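Local coordinates for protein dipeptide Epimerase (Enterococcus faecalis V583, PDB 3JVA) that belongs to the mandelate racemase/muconate lactonizing enzyme family, within the enolase superfamily, and holds a magnesium ion in its barrel domain, at residues Glu67-Ala72 against Pro96-Ala101; Ala105-Met110 against Gly269-Ala274; Ala190-Thr195 against Ala239-Phe244; Gln216-Lys219 against Gly225-Tyr228. All coordinates share one frame; numbering follows the deposited sequence.

Interaction 1: Glu67-Ala72 against Pro96-Ala101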
# COMPACT_ATOMS: atom_id res chain seq x y z
N GLU B 67 -23.19 -0.19 -40.75
CA GLU B 67 -23.52 0.70 -41.86
C GLU B 67 -22.87 2.07 -41.65
O GLU B 67 -22.36 2.68 -42.59
CB GLU B 67 -25.03 0.87 -41.97
CG GLU B 67 -25.77 -0.42 -42.32
CD GLU B 67 -25.83 -0.69 -43.81
OE1 GLU B 67 -24.76 -0.65 -44.47
OE2 GLU B 67 -26.94 -0.94 -44.32
N LEU B 68 -22.88 2.54 -40.40
CA LEU B 68 -22.27 3.83 -40.08
C LEU B 68 -20.76 3.74 -40.30
O LEU B 68 -20.17 4.63 -40.92
CB LEU B 68 -22.58 4.22 -38.63
CG LEU B 68 -24.03 4.61 -38.29
CD1 LEU B 68 -24.17 4.85 -36.80
CD2 LEU B 68 -24.42 5.86 -39.07
N PHE B 69 -20.14 2.68 -39.78
CA PHE B 69 -18.70 2.48 -39.95
C PHE B 69 -18.33 2.39 -41.43
O PHE B 69 -17.35 3.00 -41.88
CB PHE B 69 -18.24 1.17 -39.29
CG PHE B 69 -18.31 1.15 -37.79
CD1 PHE B 69 -18.39 2.33 -37.04
CD2 PHE B 69 -18.22 -0.06 -37.10
CE1 PHE B 69 -18.37 2.30 -35.64
CE2 PHE B 69 -18.19 -0.10 -35.71
CZ PHE B 69 -18.27 1.08 -34.97
N GLY B 70 -19.10 1.61 -42.17
CA GLY B 70 -18.83 1.41 -43.59
C GLY B 70 -18.73 2.68 -44.41
O GLY B 70 -17.80 2.84 -45.20
N GLN B 71 -19.68 3.59 -44.21
CA GLN B 71 -19.66 4.83 -44.97
C GLN B 71 -18.55 5.77 -44.53
O GLN B 71 -18.10 6.61 -45.30
CB GLN B 71 -21.02 5.53 -44.86
CG GLN B 71 -22.14 4.74 -45.52
CD GLN B 71 -21.79 4.33 -46.94
OE1 GLN B 71 -21.66 5.17 -47.82
NE2 GLN B 71 -21.62 3.03 -47.15
N ALA B 72 -18.09 5.60 -43.29
CA ALA B 72 -17.02 6.45 -42.77
C ALA B 72 -15.63 5.98 -43.18
O ALA B 72 -14.68 6.77 -43.14
CB ALA B 72 -17.11 6.52 -41.25
N PRO B 96 -18.35 -3.86 -29.91
CA PRO B 96 -17.41 -4.92 -30.28
C PRO B 96 -17.82 -5.81 -31.45
O PRO B 96 -16.98 -6.22 -32.25
CB PRO B 96 -17.23 -5.70 -28.97
CG PRO B 96 -18.51 -5.43 -28.21
CD PRO B 96 -18.74 -3.96 -28.49
N ALA B 97 -19.11 -6.13 -31.56
CA ALA B 97 -19.57 -6.97 -32.66
C ALA B 97 -19.37 -6.24 -33.99
O ALA B 97 -18.81 -6.81 -34.93
CB ALA B 97 -21.03 -7.34 -32.47
N ALA B 98 -19.83 -5.00 -34.07
CA ALA B 98 -19.72 -4.21 -35.30
C ALA B 98 -18.26 -3.91 -35.65
O ALA B 98 -17.86 -4.01 -36.81
CB ALA B 98 -20.50 -2.90 -35.17
N LYS B 99 -17.46 -3.55 -34.65
CA LYS B 99 -16.05 -3.27 -34.91
C LYS B 99 -15.29 -4.51 -35.37
O LYS B 99 -14.43 -4.44 -36.24
CB LYS B 99 -15.39 -2.68 -33.65
CG LYS B 99 -16.01 -1.33 -33.27
CD LYS B 99 -15.36 -0.69 -32.05
CE LYS B 99 -16.07 0.63 -31.72
NZ LYS B 99 -15.53 1.29 -30.49
N ALA B 100 -15.63 -5.66 -34.80
CA ALA B 100 -14.97 -6.90 -35.20
C ALA B 100 -15.30 -7.23 -36.66
O ALA B 100 -14.44 -7.70 -37.40
CB ALA B 100 -15.43 -8.05 -34.30
N ALA B 101 -16.54 -6.99 -37.06
CA ALA B 101 -16.96 -7.29 -38.42
C ALA B 101 -16.10 -6.51 -39.43
O ALA B 101 -15.60 -7.07 -40.40
CB ALA B 101 -18.44 -6.96 -38.61

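Interaction 2: Ala105-Met110 against Gly269-Ala274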
# COMPACT_ATOMS: atom_id res chain seq x y z
N ALA B 105 -12.80 -8.20 -41.79
CA ALA B 105 -12.82 -8.02 -43.24
C ALA B 105 -11.57 -7.29 -43.71
O ALA B 105 -11.05 -7.58 -44.79
CB ALA B 105 -14.08 -7.26 -43.65
N CYS B 106 -11.08 -6.34 -42.92
CA CYS B 106 -9.86 -5.61 -43.29
C CYS B 106 -8.65 -6.52 -43.26
O CYS B 106 -7.79 -6.46 -44.14
CB CYS B 106 -9.64 -4.41 -42.37
SG CYS B 106 -10.79 -3.04 -42.67
N TYR B 107 -8.55 -7.37 -42.23
CA TYR B 107 -7.43 -8.28 -42.18
C TYR B 107 -7.53 -9.29 -43.32
O TYR B 107 -6.51 -9.71 -43.86
CB TYR B 107 -7.36 -9.01 -40.83
CG TYR B 107 -6.69 -8.19 -39.75
CD1 TYR B 107 -7.44 -7.42 -38.86
CD2 TYR B 107 -5.30 -8.18 -39.62
CE1 TYR B 107 -6.82 -6.64 -37.88
CE2 TYR B 107 -4.67 -7.41 -38.64
CZ TYR B 107 -5.44 -6.64 -37.78
OH TYR B 107 -4.83 -5.89 -36.81
N ASP B 108 -8.75 -9.67 -43.70
CA ASP B 108 -8.92 -10.62 -44.81
C ASP B 108 -8.35 -9.95 -46.06
O ASP B 108 -7.62 -10.57 -46.83
CB ASP B 108 -10.40 -10.96 -44.99
CG ASP B 108 -10.63 -12.07 -46.02
OD1 ASP B 108 -9.67 -12.81 -46.33
OD2 ASP B 108 -11.77 -12.20 -46.51
N LEU B 109 -8.68 -8.67 -46.23
CA LEU B 109 -8.19 -7.90 -47.38
C LEU B 109 -6.67 -7.77 -47.35
O LEU B 109 -6.02 -7.81 -48.39
CB LEU B 109 -8.84 -6.50 -47.41
CG LEU B 109 -10.27 -6.43 -47.99
CD1 LEU B 109 -10.86 -5.05 -47.76
CD2 LEU B 109 -10.22 -6.76 -49.49
N MET B 110 -6.10 -7.60 -46.16
CA MET B 110 -4.65 -7.50 -46.05
C MET B 110 -4.01 -8.79 -46.58
O MET B 110 -3.03 -8.75 -47.33
CB MET B 110 -4.22 -7.28 -44.59
CG MET B 110 -4.55 -5.91 -44.04
SD MET B 110 -3.83 -5.68 -42.40
CE MET B 110 -5.23 -4.92 -41.51
N GLY B 269 -13.77 -6.45 -30.20
CA GLY B 269 -13.87 -5.62 -31.39
C GLY B 269 -12.88 -5.96 -32.49
O GLY B 269 -12.49 -5.09 -33.27
N GLY B 270 -12.46 -7.22 -32.56
CA GLY B 270 -11.56 -7.62 -33.62
C GLY B 270 -10.15 -8.05 -33.31
O GLY B 270 -9.69 -7.99 -32.17
N ILE B 271 -9.45 -8.47 -34.36
CA ILE B 271 -8.08 -8.95 -34.26
C ILE B 271 -7.13 -7.88 -33.73
O ILE B 271 -6.25 -8.17 -32.92
CB ILE B 271 -7.58 -9.46 -35.64
CG1 ILE B 271 -8.35 -10.73 -36.01
CG2 ILE B 271 -6.08 -9.73 -35.60
CD1 ILE B 271 -8.19 -11.17 -37.45
N HIS B 272 -7.31 -6.64 -34.18
CA HIS B 272 -6.43 -5.55 -33.74
C HIS B 272 -6.37 -5.44 -32.21
O HIS B 272 -5.28 -5.28 -31.63
CB HIS B 272 -6.93 -4.23 -34.34
CG HIS B 272 -6.03 -3.06 -34.08
ND1 HIS B 272 -4.88 -2.83 -34.80
CD2 HIS B 272 -6.13 -2.05 -33.19
CE1 HIS B 272 -4.32 -1.71 -34.37
NE2 HIS B 272 -5.05 -1.22 -33.39
N GLU B 273 -7.52 -5.52 -31.56
CA GLU B 273 -7.59 -5.42 -30.10
C GLU B 273 -7.17 -6.74 -29.45
O GLU B 273 -6.53 -6.75 -28.40
CB GLU B 273 -9.01 -5.05 -29.67
CG GLU B 273 -9.16 -4.74 -28.18
CD GLU B 273 -8.61 -3.37 -27.79
OE1 GLU B 273 -8.22 -2.59 -28.69
OE2 GLU B 273 -8.59 -3.07 -26.58
N ALA B 274 -7.52 -7.86 -30.08
CA ALA B 274 -7.16 -9.17 -29.55
C ALA B 274 -5.63 -9.29 -29.44
O ALA B 274 -5.10 -9.88 -28.50
CB ALA B 274 -7.71 -10.27 -30.45

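Interaction 3: Ala190-Thr195 against Ala239-Phe244. With MG (magnesium ion), chain O.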
# COMPACT_ATOMS: atom_id res chain seq x y z
N ALA B 190 -18.12 -21.71 -15.54
CA ALA B 190 -19.09 -21.46 -14.47
C ALA B 190 -20.03 -20.29 -14.75
O ALA B 190 -20.92 -20.00 -13.95
CB ALA B 190 -18.36 -21.24 -13.14
N ASN B 191 -19.82 -19.61 -15.88
CA ASN B 191 -20.65 -18.49 -16.28
C ASN B 191 -21.14 -17.56 -15.18
O ASN B 191 -22.35 -17.35 -15.01
CB ASN B 191 -21.85 -19.01 -17.09
CG ASN B 191 -21.44 -19.53 -18.46
OD1 ASN B 191 -20.96 -18.78 -19.31
ND2 ASN B 191 -21.63 -20.83 -18.68
N GLN B 192 -20.19 -17.00 -14.43
CA GLN B 192 -20.46 -16.04 -13.35
C GLN B 192 -21.50 -16.52 -12.34
O GLN B 192 -22.19 -15.71 -11.71
CB GLN B 192 -20.93 -14.71 -13.94
CG GLN B 192 -20.11 -14.21 -15.11
CD GLN B 192 -20.72 -12.98 -15.76
OE1 GLN B 192 -20.74 -11.90 -15.17
NE2 GLN B 192 -21.23 -13.15 -16.97
N ALA B 193 -21.59 -17.83 -12.14
CA ALA B 193 -22.59 -18.40 -11.25
C ALA B 193 -22.44 -18.25 -9.74
O ALA B 193 -23.44 -18.17 -9.03
CB ALA B 193 -22.77 -19.88 -11.59
N TRP B 194 -21.21 -18.19 -9.24
CA TRP B 194 -21.01 -18.16 -7.79
C TRP B 194 -20.43 -16.92 -7.13
O TRP B 194 -19.82 -16.06 -7.77
CB TRP B 194 -20.14 -19.34 -7.39
CG TRP B 194 -20.55 -20.65 -8.00
CD1 TRP B 194 -21.77 -21.25 -7.89
CD2 TRP B 194 -19.73 -21.53 -8.77
NE1 TRP B 194 -21.76 -22.46 -8.55
CE2 TRP B 194 -20.52 -22.65 -9.09
CE3 TRP B 194 -18.40 -21.48 -9.22
CZ2 TRP B 194 -20.02 -23.72 -9.85
CZ3 TRP B 194 -17.91 -22.54 -9.97
CH2 TRP B 194 -18.72 -23.65 -10.27
N THR B 195 -20.64 -16.86 -5.81
CA THR B 195 -20.09 -15.79 -4.99
C THR B 195 -18.68 -16.33 -4.78
O THR B 195 -18.45 -17.53 -4.98
CB THR B 195 -20.80 -15.68 -3.62
OG1 THR B 195 -20.60 -16.88 -2.86
CG2 THR B 195 -22.29 -15.45 -3.81
N ALA B 239 -10.37 -15.90 -16.82
CA ALA B 239 -11.32 -14.81 -16.91
C ALA B 239 -11.91 -14.81 -18.32
O ALA B 239 -11.19 -15.00 -19.29
CB ALA B 239 -10.64 -13.47 -16.64
N ASP B 240 -13.22 -14.62 -18.42
CA ASP B 240 -13.88 -14.54 -19.72
C ASP B 240 -14.59 -13.19 -19.74
O ASP B 240 -14.03 -12.20 -20.22
CB ASP B 240 -14.89 -15.67 -19.92
CG ASP B 240 -15.55 -15.64 -21.31
OD1 ASP B 240 -15.41 -14.62 -22.02
OD2 ASP B 240 -16.22 -16.62 -21.69
N GLU B 241 -15.81 -13.14 -19.21
CA GLU B 241 -16.59 -11.91 -19.19
C GLU B 241 -15.88 -10.74 -18.50
O GLU B 241 -16.18 -9.58 -18.79
CB GLU B 241 -17.96 -12.15 -18.53
CG GLU B 241 -18.99 -12.92 -19.39
CD GLU B 241 -18.66 -14.41 -19.57
OE1 GLU B 241 -17.87 -14.96 -18.78
OE2 GLU B 241 -19.23 -15.03 -20.50
N SER B 242 -14.95 -11.03 -17.59
CA SER B 242 -14.21 -9.96 -16.90
C SER B 242 -13.23 -9.28 -17.85
O SER B 242 -12.68 -8.23 -17.53
CB SER B 242 -13.44 -10.50 -15.69
OG SER B 242 -14.31 -10.76 -14.59
N CYS B 243 -13.01 -9.89 -19.02
CA CYS B 243 -12.10 -9.30 -20.00
C CYS B 243 -12.74 -9.12 -21.37
O CYS B 243 -12.95 -10.10 -22.09
CB CYS B 243 -10.83 -10.13 -20.16
SG CYS B 243 -9.68 -9.44 -21.40
N PHE B 244 -13.05 -7.88 -21.71
CA PHE B 244 -13.63 -7.54 -23.00
C PHE B 244 -12.52 -6.98 -23.89
O PHE B 244 -12.28 -7.49 -24.98
CB PHE B 244 -14.73 -6.49 -22.86
CG PHE B 244 -16.10 -7.07 -22.62
CD1 PHE B 244 -16.30 -8.04 -21.65
CD2 PHE B 244 -17.19 -6.63 -23.36
CE1 PHE B 244 -17.57 -8.57 -21.42
CE2 PHE B 244 -18.47 -7.15 -23.13
CZ PHE B 244 -18.65 -8.12 -22.16
MG MG O . -16.95 -18.38 -20.98
O HOH W 1 -18.85 -17.71 -21.39
O HOH W 2 -17.22 -17.65 -19.06
O HOH W 3 -17.09 -19.09 -23.01

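Interaction 4: Gln216-Lys219 against Gly225-Tyr228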
# COMPACT_ATOMS: atom_id res chain seq x y z
N GLN B 216 -14.46 -18.04 -15.55
CA GLN B 216 -15.29 -17.03 -14.88
C GLN B 216 -16.23 -17.55 -13.79
O GLN B 216 -17.45 -17.57 -13.97
CB GLN B 216 -16.11 -16.30 -15.95
CG GLN B 216 -16.71 -14.98 -15.51
CD GLN B 216 -15.66 -13.91 -15.30
OE1 GLN B 216 -14.76 -13.74 -16.12
NE2 GLN B 216 -15.77 -13.19 -14.19
N PRO B 217 -15.68 -17.93 -12.63
CA PRO B 217 -16.54 -18.43 -11.55
C PRO B 217 -17.42 -17.39 -10.85
O PRO B 217 -18.42 -17.75 -10.22
CB PRO B 217 -15.55 -19.10 -10.61
CG PRO B 217 -14.32 -18.26 -10.76
CD PRO B 217 -14.26 -18.04 -12.27
N VAL B 218 -17.06 -16.11 -10.95
CA VAL B 218 -17.84 -15.05 -10.32
C VAL B 218 -18.25 -13.97 -11.32
O VAL B 218 -17.78 -13.95 -12.46
CB VAL B 218 -17.04 -14.38 -9.17
CG1 VAL B 218 -16.66 -15.43 -8.13
CG2 VAL B 218 -15.79 -13.69 -9.71
N LYS B 219 -19.13 -13.07 -10.89
CA LYS B 219 -19.61 -11.98 -11.74
C LYS B 219 -18.44 -11.18 -12.30
O LYS B 219 -17.46 -10.92 -11.61
CB LYS B 219 -20.55 -11.06 -10.96
CG LYS B 219 -21.93 -11.66 -10.77
CD LYS B 219 -22.88 -10.69 -10.09
CE LYS B 219 -24.27 -11.28 -10.00
NZ LYS B 219 -25.23 -10.36 -9.32
N GLY B 225 -13.08 -10.57 -5.92
CA GLY B 225 -13.59 -11.91 -5.68
C GLY B 225 -12.99 -12.92 -6.64
O GLY B 225 -12.69 -14.06 -6.25
N LEU B 226 -12.80 -12.52 -7.89
CA LEU B 226 -12.21 -13.40 -8.88
C LEU B 226 -10.78 -13.71 -8.45
O LEU B 226 -10.31 -14.84 -8.56
CB LEU B 226 -12.23 -12.72 -10.26
CG LEU B 226 -11.70 -13.51 -11.46
CD1 LEU B 226 -12.42 -14.84 -11.58
CD2 LEU B 226 -11.90 -12.67 -12.72
N LYS B 227 -10.10 -12.68 -7.94
CA LYS B 227 -8.73 -12.81 -7.45
C LYS B 227 -8.69 -13.76 -6.25
O LYS B 227 -7.78 -14.57 -6.11
CB LYS B 227 -8.22 -11.42 -7.04
CG LYS B 227 -6.92 -11.38 -6.24
CD LYS B 227 -5.72 -11.76 -7.07
CE LYS B 227 -4.45 -11.15 -6.49
NZ LYS B 227 -4.25 -11.51 -5.06
N TYR B 228 -9.70 -13.65 -5.39
CA TYR B 228 -9.80 -14.50 -4.20
C TYR B 228 -9.88 -15.97 -4.61
O TYR B 228 -9.16 -16.81 -4.09
CB TYR B 228 -11.05 -14.12 -3.39
CG TYR B 228 -11.29 -15.03 -2.20
CD1 TYR B 228 -10.52 -14.93 -1.05
CD2 TYR B 228 -12.30 -15.99 -2.24
CE1 TYR B 228 -10.74 -15.78 0.05
CE2 TYR B 228 -12.53 -16.84 -1.14
CZ TYR B 228 -11.74 -16.73 -0.01
OH TYR B 228 -11.97 -17.55 1.08

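Interaction 1: Glu67-Ala72 against Pro96-Ala101
Phe69 reaches out from helix 59-73 and meets helix 96-114 with the outer part of its ring, where segments 67-72 and 96-101 touch through three side chains. The purely apolar part is small: CE2 of Phe69 lies 3.7 Å from CB of Ala98, a methyl directed toward the facing helix. The ring rim also abuts the backbone, for Ala98 C and Lys99 N lie at its edge and in its plane. CG of Phe69 stands anti to the carbonyl carbon (chi1 -68°), a setting that carries the ring across a gap of 8.1 Å between the CA atoms of Phe69 and Lys99.

These helices belong to the N-terminal capping domain of the enolase superfamily, in which a helical layer packs on an antiparallel sheet. Ile66 links the same two helices further, touching Ala98 and Ala101, and Met88 and Ile91 of helix 81-91 also touch the Phe69 ring.

The second kind of contact uses the aliphatic stem of a charged side chain. CG of Lys99 approaches CE2 of Phe69 at 3.5 Å, and farther along, CE of Lys99 is 4.0 Å from CZ of Phe69. Fully stretched beyond CG, the lysine slants past the aromatic ring and delivers its ammonium beyond it. NZ of Lys99 forms a salt bridge with Asp89 and a hydrogen bond to Ser92 O.

Interaction 2: Ala105-Met110 against Gly269-Ala274
At the seam between the N-terminal capping domain and the barrel domain, Tyr107 of helix 96-114 receives Ile271, the residue that opens helix 271-284. The principle illustrated is an aromatic ring packed on both faces. CG2 of Ile271 makes a CH-pi contact, 3.9 Å from the centroid of the Tyr107 ring and only 14° off its normal. On the opposite face, CE of Met110, nearly one turn further along the tyrosine's own helix, rests over the ring centre, 3.7 Å above the plane. CB of Ile271 adds a contact of 3.7 Å with CE1 of Tyr107.

The contact thus joins the two domains of this enolase superfamily protein through a helix start of the barrel domain. Gly270, with positive phi, is its N-cap residue. Asp103, also on helix 96-114, accepts a hydrogen bond from Ile271 N, so a polar grip accompanies the ring packing.

The far end of the tyrosine passes the next residue at about a right angle, with OH of Tyr107 3.5 Å from CA of His272. CG of His272 is anti to its own N (chi1 -174°), which turns the imidazole off toward helix 81-91, where it stacks with His85.

Interaction 3: Ala190-Thr195 against Ala239-Phe244
Water 1 is held by three groups at once: it binds the magnesium ion at 2.0 Å and donates hydrogen bonds to OD1 of Asn191 and OE2 of Glu241. The bond to the carboxylate is the shorter, 2.8 Å from the water to Glu241 OE2, against 3.2 Å to Asn191 OD1. This is the metal site of an enolase-type barrel, whose ligands Asp189, Glu215 and Asp240 stand at or just after the ends of three successive strands. Segments 190-195 and 239-244 are the loops that follow the first and last of them.

Asp240 binds the ion directly through OD2, at 2.0 Å, while its OD1 forms a salt bridge with Lys267. Three waters complete a set of six ligands. Glu241 works one shell farther out: its OE1 accepts a hydrogen bond of 2.8 Å from water 2, so each carboxylate oxygen holds one metal-bound water.

Across the contact Gln192, in the type I' turn from Ala190 to Ala193, stretches out beyond CG and slants across Glu241. Its amide plane lies 14° from that of the carboxylate. OE1 of Gln192 accepts from Arg220 N, while its NE2 packs 3.3 Å from CG of Glu241.

Interaction 4: Gln216-Lys219 against Gly225-Tyr228
With chi1 at -178°, CG of Leu226 lies opposite the backbone N and sends both methyls of that leucine back from helix 223-232 to the loop 216-219, where a sharp bend at chi2 of Gln216 (69°) folds the glutamine amide round to meet one of them. The two methyls divide the work: CD1 of Leu226 packs 3.8 Å from CD of Pro217, whereas CD2 of Leu226 lies 4.2 Å from NE2 of Gln216. Both loop side chains cross the leucine at roughly a right angle.

Val218 touches the helix closer to its backbone. Its CG2 sits 3.7 Å from CA of Leu226 and reaches 4.2 Å from C of Gly225, so the valine methyl rests on the main chain at Leu226, with the glycine carbonyl carbon a little farther off.

The segments belong to one beta-alpha unit of the barrel: strand 213-215 ends, the loop turns, and helix 223-232 comes back over it. Ile237 of the following strand touches both Pro217 and Leu226, continuing the apolar layer between helix and barrel wall.

A buried polar group is settled within this packing. NE2 of Gln216 donates to Val218 O at 2.8 Å in a nearly straight bond (171° at the hydrogen), the acceptor lying in the plane of the glutamine amide. The same NE2 is hydrogen-bonded to Ser242 OG, and OE1 of Gln216 accepts from Asp240 N, both partners lying in segment 239-244.

In the fold
Interactions 1 and 2 share helix 96-114 and touch where Ala100 packs on Gly270; the former stays inside the capping domain, while the latter carries the same helix onto the barrel domain. Both are buried and rely on one aromatic ring, joined by a lysine stem in one case and by a CH-pi contact in the other. Interactions 3 and 4 lie in the barrel domain with centres 7 Å apart, linked through Gln216 to segments 190-195 and 239-244. Interaction 4 is buried and largely apolar, between the loop and its helix, next to the metal-site loops. Interaction 3, only partly buried, is bridged instead by water and magnesium, its chemistry polar where the loops gather round the ion.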